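Local coordinates for protein cytochrome CH (Methylobacterium extorquens, PDB 1QN2) that probably carries single electrons as a c-type cytochrome, using a covalently attached heme c as its redox group, at residues N23-T28 and A41-F46; L62-L66 and V89-I93. All coordinates share one frame; numbering follows the deposited sequence.

Contact 1. Residues N23-T28 and A41-F46; sequences NGVGPT and ADGYAF. With HEC (heme c), chain D.
The loop on the proximal side of the heme, where N23 and P27 meet A41 and Y44, shows how a wall without helix or strand can be fastened by a few side chains. N23 works as a clamp. Its ND2 gives a hydrogen bond to A41 O (2.8 Å, N-H...O 161°), with the acceptor close to the amide plane though the donor is tilted from the carbonyl plane. Its OD1 receives the backbone N of T28 at 2.9 Å, in the carbonyl plane, so both ends of the amide are used and its rotation is fixed. In class I cytochromes c a proline of this loop supports the heme-ligating histidine, and here P27 O likewise accepts a bond from ND1 of H18, the histidine of the CXXCH motif. The P27 ring is held from several directions: CB presses on CB of A41, tight at 3.4 Å, and makes a CH-pi contact over one face of Y44, 3.9 Å from the ring centroid, while CD lies 3.6 Å from HEC C3D. With CG anti to the backbone N (chi1 174°), the Y44 ring reaches along P27, and its OH donates to V25 O at 2.7 Å before meeting the heme methyl CMD at 3.3 Å. A phenylalanine here would probably leave V25 O without this donor and the loop at V25 less firmly tied to 41-46. F46 adds a further wall, its CE1 being 3.8 Å from P27 CG, and Y44 CD2 sits above the centre of its ring.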
ATOM      1  N   ASN A  23      -5.896  -2.012 -12.575  1.00 30.32           N
ATOM      2  CA  ASN A  23      -6.779  -1.723 -11.443  1.00 29.61           C
ATOM      3  C   ASN A  23      -7.825  -2.843 -11.315  1.00 28.11           C
ATOM      4  O   ASN A  23      -8.313  -3.348 -12.323  1.00 40.35           O
ATOM      5  CB  ASN A  23      -7.525  -0.400 -11.701  1.00 31.27           C
ATOM      6  CG  ASN A  23      -6.660   0.824 -11.552  1.00 31.11           C
ATOM      7  OD1 ASN A  23      -5.698   0.842 -10.782  1.00 29.92           O
ATOM      8  ND2 ASN A  23      -6.992   1.875 -12.294  1.00 27.79           N
ATOM      9  N   GLY A  24      -8.144  -3.212 -10.086  1.00 32.69           N
ATOM     10  CA  GLY A  24      -9.150  -4.246  -9.859  1.00 29.14           C
ATOM     11  C   GLY A  24      -9.927  -3.778  -8.641  1.00 45.72           C
ATOM     12  O   GLY A  24     -10.355  -2.619  -8.589  1.00 30.00           O
ATOM     13  N   VAL A  25     -10.107  -4.654  -7.656  1.00 27.00           N
ATOM     14  CA  VAL A  25     -10.843  -4.186  -6.454  1.00 29.69           C
ATOM     15  C   VAL A  25     -10.064  -2.967  -5.894  1.00 53.06           C
ATOM     16  O   VAL A  25     -10.654  -1.988  -5.473  1.00 31.66           O
ATOM     17  CB  VAL A  25     -10.825  -5.280  -5.367  1.00 29.06           C
ATOM     18  CG1 VAL A  25     -11.171  -4.672  -4.010  1.00 43.35           C
ATOM     19  CG2 VAL A  25     -11.700  -6.449  -5.723  1.00 56.77           C
ATOM     20  N   GLY A  26      -8.748  -3.118  -5.926  1.00 30.00           N
ATOM     21  CA  GLY A  26      -7.816  -2.105  -5.468  1.00 19.03           C
ATOM     22  C   GLY A  26      -7.025  -1.538  -6.630  1.00 27.63           C
ATOM     23  O   GLY A  26      -7.015  -2.090  -7.737  1.00 25.82           O
ATOM     24  N   PRO A  27      -6.346  -0.408  -6.421  1.00 25.19           N
ATOM     25  CA  PRO A  27      -5.619   0.183  -7.555  1.00 20.29           C
ATOM     26  C   PRO A  27      -4.316  -0.554  -7.843  1.00 28.82           C
ATOM     27  O   PRO A  27      -3.845  -1.330  -7.015  1.00 23.61           O
ATOM     28  CB  PRO A  27      -5.277   1.590  -7.010  1.00 24.08           C
ATOM     29  CG  PRO A  27      -5.019   1.297  -5.549  1.00 25.82           C
ATOM     30  CD  PRO A  27      -6.175   0.375  -5.187  1.00 26.21           C
ATOM     31  N   THR A  28      -3.753  -0.281  -9.021  1.00 23.69           N
ATOM     32  CA  THR A  28      -2.457  -0.937  -9.343  1.00 22.27           C
ATOM     33  C   THR A  28      -1.407  -0.263  -8.421  1.00 17.29           C
ATOM     34  O   THR A  28      -1.570   0.935  -8.163  1.00 20.53           O
ATOM     35  CB  THR A  28      -2.056  -0.628 -10.801  1.00 26.45           C
ATOM     36  OG1 THR A  28      -0.685  -1.002 -11.007  1.00 28.11           O
ATOM     37  CG2 THR A  28      -2.212   0.856 -11.088  1.00 21.48           C
ATOM     38  N   ALA A  41      -2.730   5.713 -10.059  1.00 30.00           N
ATOM     39  CA  ALA A  41      -3.353   4.437 -10.378  1.00 36.08           C
ATOM     40  C   ALA A  41      -4.269   4.535 -11.585  1.00 26.53           C
ATOM     41  O   ALA A  41      -5.403   4.050 -11.575  1.00 33.48           O
ATOM     42  CB  ALA A  41      -4.092   3.880  -9.176  1.00 34.50           C
ATOM     43  N   ASP A  42      -3.780   5.166 -12.649  1.00 40.11           N
ATOM     44  CA  ASP A  42      -4.566   5.314 -13.868  1.00 54.01           C
ATOM     45  C   ASP A  42      -6.026   5.608 -13.576  1.00 58.35           C
ATOM     46  O   ASP A  42      -6.911   4.840 -13.971  1.00 75.17           O
ATOM     47  CB  ASP A  42      -4.460   4.030 -14.712  1.00 62.06           C
ATOM     48  CG  ASP A  42      -3.020   3.662 -15.013  1.00197.39           C
ATOM     49  OD1 ASP A  42      -2.233   4.566 -15.365  1.00 63.96           O
ATOM     50  OD2 ASP A  42      -2.671   2.467 -14.896  1.00 82.12           O
ATOM     51  N   GLY A  43      -6.313   6.715 -12.899  1.00 41.06           N
ATOM     52  CA  GLY A  43      -7.695   7.046 -12.631  1.00 47.85           C
ATOM     53  C   GLY A  43      -8.483   6.100 -11.753  1.00 53.22           C
ATOM     54  O   GLY A  43      -9.688   5.916 -11.963  1.00 43.74           O
ATOM     55  N   TYR A  44      -7.847   5.480 -10.759  1.00 38.06           N
ATOM     56  CA  TYR A  44      -8.661   4.569  -9.901  1.00 27.32           C
ATOM     57  C   TYR A  44      -9.582   5.461  -9.045  1.00 21.24           C
ATOM     58  O   TYR A  44      -9.178   6.589  -8.768  1.00 23.77           O
ATOM     59  CB  TYR A  44      -7.715   3.788  -8.987  1.00 28.74           C
ATOM     60  CG  TYR A  44      -8.408   2.930  -7.961  1.00 30.16           C
ATOM     61  CD1 TYR A  44      -8.869   1.656  -8.273  1.00 23.53           C
ATOM     62  CD2 TYR A  44      -8.664   3.428  -6.686  1.00 26.85           C
ATOM     63  CE1 TYR A  44      -9.522   0.886  -7.341  1.00 25.11           C
ATOM     64  CE2 TYR A  44      -9.317   2.665  -5.752  1.00 20.21           C
ATOM     65  CZ  TYR A  44      -9.750   1.399  -6.079  1.00 21.63           C
ATOM     66  OH  TYR A  44     -10.412   0.632  -5.153  1.00 25.98           O
ATOM     67  N   ALA A  45     -10.754   4.979  -8.670  1.00 31.58           N
ATOM     68  CA  ALA A  45     -11.698   5.759  -7.868  1.00 38.53           C
ATOM     69  C   ALA A  45     -11.393   5.630  -6.378  1.00 26.61           C
ATOM     70  O   ALA A  45     -11.958   4.768  -5.713  1.00 26.61           O
ATOM     71  CB  ALA A  45     -13.121   5.278  -8.147  1.00 31.74           C
ATOM     72  N   PHE A  46     -10.507   6.478  -5.868  1.00 23.84           N
ATOM     73  CA  PHE A  46     -10.141   6.436  -4.457  1.00 27.71           C
ATOM     74  C   PHE A  46     -11.229   7.056  -3.576  1.00 25.42           C
ATOM     75  O   PHE A  46     -12.051   7.856  -4.007  1.00 27.87           O
ATOM     76  CB  PHE A  46      -8.832   7.213  -4.240  1.00 23.37           C
ATOM     77  CG  PHE A  46      -7.631   6.552  -4.863  1.00 22.66           C
ATOM     78  CD1 PHE A  46      -7.009   5.490  -4.232  1.00 31.98           C
ATOM     79  CD2 PHE A  46      -7.114   7.031  -6.054  1.00 21.08           C
ATOM     80  CE1 PHE A  46      -5.883   4.898  -4.781  1.00 33.00           C
ATOM     81  CE2 PHE A  46      -5.989   6.449  -6.622  1.00 21.16           C
ATOM     82  CZ  PHE A  46      -5.380   5.382  -5.981  1.00 29.37           C
TER
HETATM   83 FE   HEC D 101      -4.547  -2.058  -0.559  1.00 21.56          FE
HETATM   84  CHA HEC D 101      -5.054   1.220  -1.433  1.00 16.82           C
HETATM   85  CHB HEC D 101      -1.156  -1.482  -0.377  1.00 17.05           C
HETATM   86  CHC HEC D 101      -4.105  -5.123   0.977  1.00 13.03           C
HETATM   87  CHD HEC D 101      -7.752  -2.817  -1.258  1.00 15.16           C
HETATM   88  NA  HEC D 101      -3.307  -0.417  -0.882  1.00 17.53           N
HETATM   89  C1A HEC D 101      -3.735   0.854  -1.205  1.00 16.82           C
HETATM   90  C2A HEC D 101      -2.619   1.640  -1.241  1.00 16.34           C
HETATM   91  C3A HEC D 101      -1.524   0.890  -0.948  1.00 17.77           C
HETATM   92  C4A HEC D 101      -1.953  -0.400  -0.720  1.00 19.90           C
HETATM   93  CMA HEC D 101      -0.136   1.519  -0.921  1.00 17.45           C
HETATM   94  CAA HEC D 101      -2.576   3.114  -1.565  1.00 15.71           C
HETATM   95  CBA HEC D 101      -2.331   3.283  -3.065  1.00 22.90           C
HETATM   96  CGA HEC D 101      -2.477   4.710  -3.578  1.00 31.11           C
HETATM   97  O1A HEC D 101      -2.428   5.704  -2.811  1.00 22.58           O
HETATM   98  O2A HEC D 101      -2.226   4.909  -4.799  1.00 25.35           O
HETATM   99  NB  HEC D 101      -2.915  -3.147   0.130  1.00 17.45           N
HETATM  100  C1B HEC D 101      -1.618  -2.709   0.059  1.00 19.11           C
HETATM  101  C2B HEC D 101      -0.824  -3.784   0.386  1.00 15.00           C
HETATM  102  C3B HEC D 101      -1.631  -4.788   0.869  1.00 14.69           C
HETATM  103  C4B HEC D 101      -2.950  -4.411   0.640  1.00 14.45           C
HETATM  104  CMB HEC D 101       0.689  -3.893   0.471  1.00 21.24           C
HETATM  105  CAB HEC D 101      -1.156  -5.951   1.481  1.00 26.06           C
HETATM  106  CBB HEC D 101      -0.542  -5.912   2.737  1.00 20.37           C
HETATM  107  NC  HEC D 101      -5.748  -3.692  -0.164  1.00 18.79           N
HETATM  108  C1C HEC D 101      -5.350  -4.868   0.410  1.00 19.66           C
HETATM  109  C2C HEC D 101      -6.422  -5.726   0.300  1.00 19.74           C
HETATM  110  C3C HEC D 101      -7.449  -5.096  -0.356  1.00 14.76           C
HETATM  111  C4C HEC D 101      -7.028  -3.809  -0.618  1.00 16.74           C
HETATM  112  CMC HEC D 101      -6.643  -7.175   0.697  1.00 23.21           C
HETATM  113  CAC HEC D 101      -8.689  -5.660  -0.670  1.00 24.32           C
HETATM  114  CBC HEC D 101      -9.503  -6.304   0.266  1.00 23.45           C
HETATM  115  ND  HEC D 101      -6.147  -0.959  -1.257  1.00 14.92           N
HETATM  116  C1D HEC D 101      -7.383  -1.496  -1.408  1.00 14.21           C
HETATM  117  C2D HEC D 101      -8.217  -0.453  -1.758  1.00 19.34           C
HETATM  118  C3D HEC D 101      -7.459   0.671  -1.828  1.00 13.98           C
HETATM  119  C4D HEC D 101      -6.159   0.383  -1.495  1.00 18.95           C
HETATM  120  CMD HEC D 101      -9.702  -0.393  -2.061  1.00 15.55           C
HETATM  121  CAD HEC D 101      -7.967   2.068  -2.130  1.00 20.84           C
HETATM  122  CBD HEC D 101      -8.159   2.642  -0.713  1.00 18.16           C
HETATM  123  CGD HEC D 101      -8.966   3.936  -0.699  1.00 28.74           C
HETATM  124  O1D HEC D 101      -9.282   4.391   0.435  1.00 23.29           O
HETATM  125  O2D HEC D 101      -9.231   4.577  -1.739  1.00 18.95           O

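Contact 2. Residues L62-L66 and V89-I93; sequences LKQWL and VDDII. With HEC (heme c), chain D.
Apolar contacts between L62 and L66 on one side and V89, I92 and I93 on the other join helix 59-67 to the C-terminal helix 86-98. The short segments approach to 9.9 Å between axes, their directions 120° apart. L66 is central: with its CG anti to the carbonyl carbon (chi1 -61°), CD1 meets I92 CG2 at 3.7 Å, while the other branch, CD2, lies 3.7 Å from the heme methyl CMB. I92 also touches A10 of helix 4-10, extending the apolar packing to the N-terminal helix. One turn earlier, L62 CB packs on I93 CD1 at 4.0 Å. V89 sends CG1 against the root of K63, reaching its CG at 3.9 Å.

The one charged pair across the contact lies at the outer edge, where K63 is exposed. The aliphatic chain of K63, bent at chi2, runs out across D90, and K63 NZ makes a long salt bridge to D90 OD1 (3.6 Å), an oxygen whose modelled place is uncertain.

On the heme side, W65 turns its indole edge to the porphyrin, with NE1 3.3 Å from HEC C3A. No hydrogen bond crosses between the two segments, so their fit rests mainly on the shape of buried hydrocarbon, with the outer ion pair likely to add little directional hold.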
ATOM      1  N   LEU A  62       4.098   4.536   4.603  1.00 18.71           N
ATOM      2  CA  LEU A  62       3.677   3.184   4.205  1.00 15.63           C
ATOM      3  C   LEU A  62       3.715   2.242   5.402  1.00 14.05           C
ATOM      4  O   LEU A  62       2.905   1.333   5.566  1.00 16.50           O
ATOM      5  CB  LEU A  62       4.639   2.654   3.121  1.00 20.61           C
ATOM      6  CG  LEU A  62       4.352   3.143   1.697  1.00 36.56           C
ATOM      7  CD1 LEU A  62       5.385   2.628   0.699  1.00 25.03           C
ATOM      8  CD2 LEU A  62       2.941   2.741   1.273  1.00 20.13           C
ATOM      9  N   LYS A  63       4.702   2.467   6.265  1.00 15.79           N
ATOM     10  CA  LYS A  63       4.835   1.601   7.444  1.00 17.53           C
ATOM     11  C   LYS A  63       3.564   1.695   8.297  1.00 21.48           C
ATOM     12  O   LYS A  63       2.986   0.687   8.681  1.00 21.32           O
ATOM     13  CB  LYS A  63       6.032   2.070   8.285  1.00 28.90           C
ATOM     14  CG  LYS A  63       7.096   1.024   8.531  1.00 40.66           C
ATOM     15  CD  LYS A  63       8.460   1.702   8.655  1.00 77.77           C
ATOM     16  CE  LYS A  63       9.525   0.750   9.171  1.00 55.27           C
ATOM     17  NZ  LYS A  63      10.752   1.484   9.594  1.00142.36           N
ATOM     18  N   GLN A  64       3.150   2.929   8.581  1.00 20.84           N
ATOM     19  CA  GLN A  64       1.941   3.085   9.401  1.00 23.21           C
ATOM     20  C   GLN A  64       0.713   2.555   8.693  1.00 19.27           C
ATOM     21  O   GLN A  64      -0.099   1.850   9.288  1.00 19.03           O
ATOM     22  CB  GLN A  64       1.774   4.547   9.809  1.00 22.50           C
ATOM     23  CG  GLN A  64       3.026   5.013  10.579  1.00 26.37           C
ATOM     24  CD  GLN A  64       2.945   6.465  10.993  1.00 54.48           C
ATOM     25  OE1 GLN A  64       2.004   7.180  10.648  1.00 45.95           O
ATOM     26  NE2 GLN A  64       3.945   6.917  11.743  1.00 42.40           N
ATOM     27  N   TRP A  65       0.579   2.877   7.414  1.00 25.58           N
ATOM     28  CA  TRP A  65      -0.531   2.453   6.576  1.00 15.87           C
ATOM     29  C   TRP A  65      -0.698   0.950   6.539  1.00 23.84           C
ATOM     30  O   TRP A  65      -1.808   0.419   6.664  1.00 23.21           O
ATOM     31  CB  TRP A  65      -0.359   3.007   5.163  1.00 15.40           C
ATOM     32  CG  TRP A  65      -1.268   2.498   4.104  1.00 21.95           C
ATOM     33  CD1 TRP A  65      -0.941   1.716   3.023  1.00 20.21           C
ATOM     34  CD2 TRP A  65      -2.660   2.806   3.967  1.00 20.92           C
ATOM     35  NE1 TRP A  65      -2.057   1.509   2.241  1.00 21.16           N
ATOM     36  CE2 TRP A  65      -3.122   2.161   2.804  1.00 24.16           C
ATOM     37  CE3 TRP A  65      -3.556   3.573   4.725  1.00 22.74           C
ATOM     38  CZ2 TRP A  65      -4.448   2.251   2.387  1.00 18.87           C
ATOM     39  CZ3 TRP A  65      -4.870   3.660   4.306  1.00 15.63           C
ATOM     40  CH2 TRP A  65      -5.303   3.004   3.149  1.00 23.37           C
ATOM     41  N   LEU A  66       0.393   0.201   6.354  1.00 21.24           N
ATOM     42  CA  LEU A  66       0.253  -1.252   6.313  1.00 19.82           C
ATOM     43  C   LEU A  66      -0.008  -1.843   7.680  1.00 20.45           C
ATOM     44  O   LEU A  66      -0.663  -2.890   7.792  1.00 20.53           O
ATOM     45  CB  LEU A  66       1.475  -1.892   5.652  1.00 26.69           C
ATOM     46  CG  LEU A  66       1.743  -1.500   4.195  1.00 34.82           C
ATOM     47  CD1 LEU A  66       2.817  -2.391   3.550  1.00 27.71           C
ATOM     48  CD2 LEU A  66       0.471  -1.600   3.352  1.00 27.71           C
ATOM     49  N   VAL A  89       6.311  -5.858   7.468  1.00 24.87           N
ATOM     50  CA  VAL A  89       5.937  -4.622   6.783  1.00 20.21           C
ATOM     51  C   VAL A  89       7.123  -4.074   5.986  1.00 20.84           C
ATOM     52  O   VAL A  89       6.958  -3.647   4.843  1.00 25.74           O
ATOM     53  CB  VAL A  89       5.490  -3.544   7.797  1.00 36.64           C
ATOM     54  CG1 VAL A  89       5.391  -2.192   7.100  1.00 27.24           C
ATOM     55  CG2 VAL A  89       4.143  -3.918   8.407  1.00 28.11           C
ATOM     56  N   ASP A  90       8.300  -4.081   6.600  1.00 19.66           N
ATOM     57  CA  ASP A  90       9.513  -3.586   5.947  1.00 17.92           C
ATOM     58  C   ASP A  90       9.802  -4.440   4.694  1.00 17.45           C
ATOM     59  O   ASP A  90      10.146  -3.881   3.657  1.00 22.90           O
ATOM     60  CB  ASP A  90      10.709  -3.697   6.893  1.00 24.24           C
ATOM     61  CG  ASP A  90      10.849  -2.556   7.866  1.00 50.30           C
ATOM     62  OD1 ASP A  90      10.395  -1.431   7.578  1.00 35.45           O
ATOM     63  OD2 ASP A  90      11.434  -2.787   8.950  1.00 33.32           O
ATOM     64  N   ASP A  91       9.644  -5.750   4.839  1.00 25.19           N
ATOM     65  CA  ASP A  91       9.891  -6.668   3.709  1.00 20.21           C
ATOM     66  C   ASP A  91       8.966  -6.329   2.552  1.00 29.77           C
ATOM     67  O   ASP A  91       9.361  -6.247   1.390  1.00 21.71           O
ATOM     68  CB  ASP A  91       9.680  -8.113   4.160  1.00 19.58           C
ATOM     69  CG  ASP A  91      10.805  -8.571   5.084  1.00 16.74           C
ATOM     70  OD1 ASP A  91      11.844  -7.889   5.104  1.00 22.03           O
ATOM     71  OD2 ASP A  91      10.638  -9.595   5.769  1.00 24.32           O
ATOM     72  N   ILE A  92       7.694  -6.113   2.890  1.00 23.84           N
ATOM     73  CA  ILE A  92       6.729  -5.761   1.844  1.00 27.56           C
ATOM     74  C   ILE A  92       7.147  -4.475   1.152  1.00 17.29           C
ATOM     75  O   ILE A  92       7.089  -4.346  -0.074  1.00 20.06           O
ATOM     76  CB  ILE A  92       5.317  -5.617   2.441  1.00 29.29           C
ATOM     77  CG1 ILE A  92       4.795  -6.982   2.879  1.00 26.13           C
ATOM     78  CG2 ILE A  92       4.374  -4.955   1.453  1.00 28.82           C
ATOM     79  CD1 ILE A  92       3.435  -7.082   3.481  1.00 29.77           C
ATOM     80  N   ILE A  93       7.597  -3.487   1.929  1.00 18.79           N
ATOM     81  CA  ILE A  93       8.021  -2.228   1.318  1.00 20.61           C
ATOM     82  C   ILE A  93       9.232  -2.430   0.426  1.00 30.16           C
ATOM     83  O   ILE A  93       9.395  -1.814  -0.634  1.00 20.77           O
ATOM     84  CB  ILE A  93       8.294  -1.147   2.372  1.00 21.87           C
ATOM     85  CG1 ILE A  93       6.982  -0.795   3.109  1.00 30.64           C
ATOM     86  CG2 ILE A  93       8.868   0.104   1.731  1.00 16.74           C
ATOM     87  CD1 ILE A  93       7.185  -0.151   4.464  1.00 32.45           C
TER
HETATM   88 FE   HEC D 101      -4.547  -2.058  -0.559  1.00 21.56          FE
HETATM   89  CHA HEC D 101      -5.054   1.220  -1.433  1.00 16.82           C
HETATM   90  CHB HEC D 101      -1.156  -1.482  -0.377  1.00 17.05           C
HETATM   91  CHC HEC D 101      -4.105  -5.123   0.977  1.00 13.03           C
HETATM   92  CHD HEC D 101      -7.752  -2.817  -1.258  1.00 15.16           C
HETATM   93  NA  HEC D 101      -3.307  -0.417  -0.882  1.00 17.53           N
HETATM   94  C1A HEC D 101      -3.735   0.854  -1.205  1.00 16.82           C
HETATM   95  C2A HEC D 101      -2.619   1.640  -1.241  1.00 16.34           C
HETATM   96  C3A HEC D 101      -1.524   0.890  -0.948  1.00 17.77           C
HETATM   97  C4A HEC D 101      -1.953  -0.400  -0.720  1.00 19.90           C
HETATM   98  CMA HEC D 101      -0.136   1.519  -0.921  1.00 17.45           C
HETATM   99  CAA HEC D 101      -2.576   3.114  -1.565  1.00 15.71           C
HETATM  100  CBA HEC D 101      -2.331   3.283  -3.065  1.00 22.90           C
HETATM  101  CGA HEC D 101      -2.477   4.710  -3.578  1.00 31.11           C
HETATM  102  O1A HEC D 101      -2.428   5.704  -2.811  1.00 22.58           O
HETATM  103  O2A HEC D 101      -2.226   4.909  -4.799  1.00 25.35           O
HETATM  104  NB  HEC D 101      -2.915  -3.147   0.130  1.00 17.45           N
HETATM  105  C1B HEC D 101      -1.618  -2.709   0.059  1.00 19.11           C
HETATM  106  C2B HEC D 101      -0.824  -3.784   0.386  1.00 15.00           C
HETATM  107  C3B HEC D 101      -1.631  -4.788   0.869  1.00 14.69           C
HETATM  108  C4B HEC D 101      -2.950  -4.411   0.640  1.00 14.45           C
HETATM  109  CMB HEC D 101       0.689  -3.893   0.471  1.00 21.24           C
HETATM  110  CAB HEC D 101      -1.156  -5.951   1.481  1.00 26.06           C
HETATM  111  CBB HEC D 101      -0.542  -5.912   2.737  1.00 20.37           C
HETATM  112  NC  HEC D 101      -5.748  -3.692  -0.164  1.00 18.79           N
HETATM  113  C1C HEC D 101      -5.350  -4.868   0.410  1.00 19.66           C
HETATM  114  C2C HEC D 101      -6.422  -5.726   0.300  1.00 19.74           C
HETATM  115  C3C HEC D 101      -7.449  -5.096  -0.356  1.00 14.76           C
HETATM  116  C4C HEC D 101      -7.028  -3.809  -0.618  1.00 16.74           C
HETATM  117  CMC HEC D 101      -6.643  -7.175   0.697  1.00 23.21           C
HETATM  118  CAC HEC D 101      -8.689  -5.660  -0.670  1.00 24.32           C
HETATM  119  CBC HEC D 101      -9.503  -6.304   0.266  1.00 23.45           C
HETATM  120  ND  HEC D 101      -6.147  -0.959  -1.257  1.00 14.92           N
HETATM  121  C1D HEC D 101      -7.383  -1.496  -1.408  1.00 14.21           C
HETATM  122  C2D HEC D 101      -8.217  -0.453  -1.758  1.00 19.34           C
HETATM  123  C3D HEC D 101      -7.459   0.671  -1.828  1.00 13.98           C
HETATM  124  C4D HEC D 101      -6.159   0.383  -1.495  1.00 18.95           C
HETATM  125  CMD HEC D 101      -9.702  -0.393  -2.061  1.00 15.55           C
HETATM  126  CAD HEC D 101      -7.967   2.068  -2.130  1.00 20.84           C
HETATM  127  CBD HEC D 101      -8.159   2.642  -0.713  1.00 18.16           C
HETATM  128  CGD HEC D 101      -8.966   3.936  -0.699  1.00 28.74           C
HETATM  129  O1D HEC D 101      -9.282   4.391   0.435  1.00 23.29           O
HETATM  130  O2D HEC D 101      -9.231   4.577  -1.739  1.00 18.95           O

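One prosthetic group gathers both contacts, which otherwise do not touch: their centres are 19 Å apart and their nearest atoms about 8 Å. They lie on opposite sides of the chain's centre and follow one another along the sequence, contact 1 closing before contact 2 opens. Contact 1 reaches the methyl CMD and the propionates, with P27 against the proximal face; contact 2 reaches CMA and CMB, and W65 approaches from the opposite face, the side of M78. Hydrogen bonds together with the packing of a proline fasten the first wall, and packed aliphatic side chains the second. Such a division shows how a small cytochrome c can enclose its heme, which acts as part of the core.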